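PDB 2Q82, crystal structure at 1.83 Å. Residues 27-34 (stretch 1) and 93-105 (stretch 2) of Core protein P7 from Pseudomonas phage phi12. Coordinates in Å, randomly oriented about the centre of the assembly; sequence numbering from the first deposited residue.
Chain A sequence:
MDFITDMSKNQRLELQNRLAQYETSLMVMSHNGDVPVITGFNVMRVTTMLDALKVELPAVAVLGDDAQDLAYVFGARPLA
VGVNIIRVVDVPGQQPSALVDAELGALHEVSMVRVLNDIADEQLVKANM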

# COMPACT_ATOMS: atom_id res chain seq x y z
N MSE A 27 4.29 10.84 6.73
CA MSE A 27 3.81 11.15 8.06
C MSE A 27 2.38 10.71 8.14
O MSE A 27 1.59 10.89 7.21
CB MSE A 27 3.75 12.61 8.46
CG MSE A 27 4.68 13.55 7.85
SE MSE A 27 6.33 13.48 8.75
CE MSE A 27 6.99 12.31 7.42
N VAL A 28 2.07 10.23 9.32
CA VAL A 28 0.78 9.71 9.64
C VAL A 28 0.21 10.40 10.85
O VAL A 28 0.81 10.43 11.92
CB VAL A 28 0.93 8.25 9.89
CG1 VAL A 28 -0.24 7.73 10.64
CG2 VAL A 28 1.07 7.55 8.56
N MSE A 29 -1.00 10.91 10.69
CA MSE A 29 -1.64 11.65 11.76
C MSE A 29 -3.00 11.11 12.23
O MSE A 29 -3.94 11.03 11.44
CB MSE A 29 -1.79 13.10 11.30
CG MSE A 29 -2.62 13.98 12.19
SE MSE A 29 -3.14 15.66 11.32
CE MSE A 29 -4.10 16.39 12.85
N SER A 30 -3.08 10.75 13.51
CA SER A 30 -4.32 10.26 14.09
C SER A 30 -5.24 11.45 14.31
O SER A 30 -4.91 12.37 15.07
CB SER A 30 -4.08 9.59 15.43
OG SER A 30 -5.32 9.22 16.02
N HIS A 31 -6.40 11.43 13.66
CA HIS A 31 -7.29 12.56 13.75
C HIS A 31 -8.67 12.34 13.12
O HIS A 31 -8.77 11.84 12.00
CB HIS A 31 -6.60 13.74 13.08
CG HIS A 31 -7.44 14.97 12.96
ND1 HIS A 31 -7.69 15.81 14.03
CD2 HIS A 31 -8.06 15.52 11.90
CE1 HIS A 31 -8.42 16.82 13.62
NE2 HIS A 31 -8.67 16.67 12.33
N ASN A 32 -9.71 12.72 13.85
CA ASN A 32 -11.09 12.63 13.38
C ASN A 32 -11.55 14.05 13.20
O ASN A 32 -11.29 14.88 14.07
CB ASN A 32 -12.01 11.99 14.41
CG ASN A 32 -11.84 10.51 14.50
OD1 ASN A 32 -11.88 9.82 13.49
ND2 ASN A 32 -11.66 10.01 15.71
N GLY A 33 -12.24 14.35 12.12
CA GLY A 33 -12.70 15.71 11.93
C GLY A 33 -12.11 16.29 10.68
O GLY A 33 -11.49 15.58 9.91
N ASP A 34 -12.29 17.59 10.47
CA ASP A 34 -11.75 18.21 9.27
C ASP A 34 -10.25 18.19 9.33
O ASP A 34 -9.65 18.33 10.38
CB ASP A 34 -12.18 19.67 9.15
CG ASP A 34 -13.65 19.86 9.34
OD1 ASP A 34 -14.43 19.40 8.48
OD2 ASP A 34 -14.02 20.48 10.36
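Stretch 2 93-105: GQQPSALVDAELG

What path does stretch 2 take across stretch 1? Stretch 1 finishes a strand at Ser-30 and continues as a loop, and the extended residues Gln-94 to Ser-97 cross this exit. The backbones come nearest at His-31 and Pro-96, whose CA atoms are 4.2 Å apart. Contacts pair Met-29 with Gln-94, Asn-32 with Gln-95, Ser-30 with Ser-97 and Val-28 with Leu-104, so stretch 2 passes across the strand exit rather than alongside it. After Ser-97, stretch 2 turns into a helix spanning Ala-98 to Glu-103.

Which contacts engage the backbone of stretch 1? Asn-32 N donates to Gln-95 O at 2.9 Å, and the same carbonyl receives a CA-H...O contact from His-31 CA at 3.3 Å. One residue earlier, Ser-30 O accepts from the side-chain amide Gln-94 NE2 at 2.9 Å, while Pro-96 CA lies 3.5 Å from Ser-30 O in a second CA-H...O contact. A water accepts from Ser-30 N at 2.8 Å and, weakly, from Gln-94 NE2 at 3.4 Å. A second water accepts weakly from Asn-32 ND2 at 3.3 Å while donating to Pro-96 O at 2.8 Å.

How do side chains of stretch 1 read the backbone leading to the helix? His-31, with chi1 in t, presents its ring edge to Gln-95 N, which donates to His-31 ND1 at 2.8 Å. The other ring nitrogen is a donor: His-31 NE2 reaches Asp-34 O at 2.7 Å, bracing the ring against its own loop. Ser-30 points toward stretch 2, and its OG accepts from Ser-97 N at 2.9 Å and donates to Asp-101 OD1 at 2.7 Å, although the position of that carboxylate oxygen is less certain. The serine hydroxyl thus ties the start of the helix to its first turn. Ser-97 is itself the N-cap, its OG accepting from Val-100 N at 3.0 Å.

Where does the contact become apolar or simply packed? Val-28 CG1 lies 3.9 Å from Leu-104 CD1, bringing the residue just past the helix against the strand. Val-100 also points toward stretch 1, its CB 3.6 Å from Ser-30 OG. Toward the other end, the extended side chain of selenomethionine Met-29, all t, carries its CE to 3.5 Å from Gln-94 CG. Asn-32 ND2 packs 3.3 Å from Ser-97 CB.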

# COMPACT_ATOMS: atom_id res chain seq x y z
N GLY A 93 -4.88 21.75 16.54
CA GLY A 93 -6.25 21.39 16.20
C GLY A 93 -6.47 19.89 16.11
O GLY A 93 -7.59 19.44 15.88
N GLN A 94 -5.41 19.12 16.29
CA GLN A 94 -5.52 17.67 16.20
C GLN A 94 -6.49 17.07 17.23
O GLN A 94 -6.45 17.42 18.41
CB GLN A 94 -4.14 17.05 16.36
CG GLN A 94 -4.09 15.54 16.23
CD GLN A 94 -2.67 15.02 16.16
OE1 GLN A 94 -1.71 15.78 16.36
NE2 GLN A 94 -2.51 13.73 15.89
N GLN A 95 -7.37 16.18 16.77
CA GLN A 95 -8.35 15.49 17.62
C GLN A 95 -8.15 14.01 17.36
O GLN A 95 -8.86 13.41 16.55
CB GLN A 95 -9.78 15.82 17.24
CG GLN A 95 -10.04 17.28 17.18
CD GLN A 95 -11.50 17.56 16.99
OE1 GLN A 95 -12.07 17.32 15.92
NE2 GLN A 95 -12.13 18.06 18.05
N PRO A 96 -7.19 13.42 18.05
CA PRO A 96 -6.84 12.01 17.92
C PRO A 96 -7.95 10.99 18.06
O PRO A 96 -8.84 11.11 18.90
CB PRO A 96 -5.81 11.79 19.02
CG PRO A 96 -5.21 13.11 19.21
CD PRO A 96 -6.36 14.07 19.07
N SER A 97 -7.82 9.97 17.23
CA SER A 97 -8.73 8.85 17.24
C SER A 97 -8.09 7.86 18.19
O SER A 97 -6.95 7.45 17.99
CB SER A 97 -8.85 8.21 15.87
OG SER A 97 -9.20 6.84 15.99
N ALA A 98 -8.83 7.48 19.22
CA ALA A 98 -8.32 6.53 20.20
C ALA A 98 -8.01 5.19 19.54
O ALA A 98 -7.08 4.50 19.93
CB ALA A 98 -9.32 6.35 21.30
N LEU A 99 -8.82 4.83 18.55
CA LEU A 99 -8.63 3.57 17.86
C LEU A 99 -7.31 3.60 17.09
O LEU A 99 -6.48 2.70 17.22
CB LEU A 99 -9.79 3.32 16.90
CG LEU A 99 -9.66 2.10 15.99
CD1 LEU A 99 -9.56 0.84 16.83
CD2 LEU A 99 -10.86 2.01 15.07
N VAL A 100 -7.12 4.64 16.29
CA VAL A 100 -5.89 4.76 15.52
C VAL A 100 -4.69 4.83 16.46
O VAL A 100 -3.68 4.15 16.25
CB VAL A 100 -5.93 6.00 14.62
CG1 VAL A 100 -4.57 6.25 13.99
CG2 VAL A 100 -6.97 5.79 13.52
N ASP A 101 -4.78 5.64 17.50
CA ASP A 101 -3.66 5.75 18.43
C ASP A 101 -3.26 4.39 18.99
O ASP A 101 -2.08 4.09 19.14
CB ASP A 101 -4.01 6.65 19.60
CG ASP A 101 -4.10 8.10 19.20
OD1 ASP A 101 -3.77 8.45 18.05
OD2 ASP A 101 -4.49 8.89 20.07
N ALA A 102 -4.26 3.58 19.32
CA ALA A 102 -3.99 2.27 19.89
C ALA A 102 -3.32 1.39 18.84
O ALA A 102 -2.35 0.69 19.12
CB ALA A 102 -5.28 1.63 20.34
N GLU A 103 -3.87 1.44 17.64
CA GLU A 103 -3.36 0.66 16.53
C GLU A 103 -1.93 1.00 16.21
O GLU A 103 -1.15 0.13 15.82
CB GLU A 103 -4.22 0.91 15.31
CG GLU A 103 -5.64 0.52 15.54
CD GLU A 103 -5.88 -0.91 15.19
OE1 GLU A 103 -5.13 -1.78 15.70
OE2 GLU A 103 -6.80 -1.16 14.40
N LEU A 104 -1.58 2.27 16.34
CA LEU A 104 -0.23 2.72 16.04
C LEU A 104 0.65 2.78 17.27
O LEU A 104 1.70 3.42 17.24
CB LEU A 104 -0.25 4.12 15.45
CG LEU A 104 -1.18 4.42 14.29
CD1 LEU A 104 -1.18 5.89 14.00
CD2 LEU A 104 -0.73 3.66 13.08
N GLY A 105 0.24 2.15 18.36
CA GLY A 105 1.03 2.23 19.58
C GLY A 105 2.52 1.92 19.51
O GLY A 105 3.31 2.46 20.28
O HOH W 1 -1.04 10.73 15.38
O HOH W 2 -11.52 11.90 18.43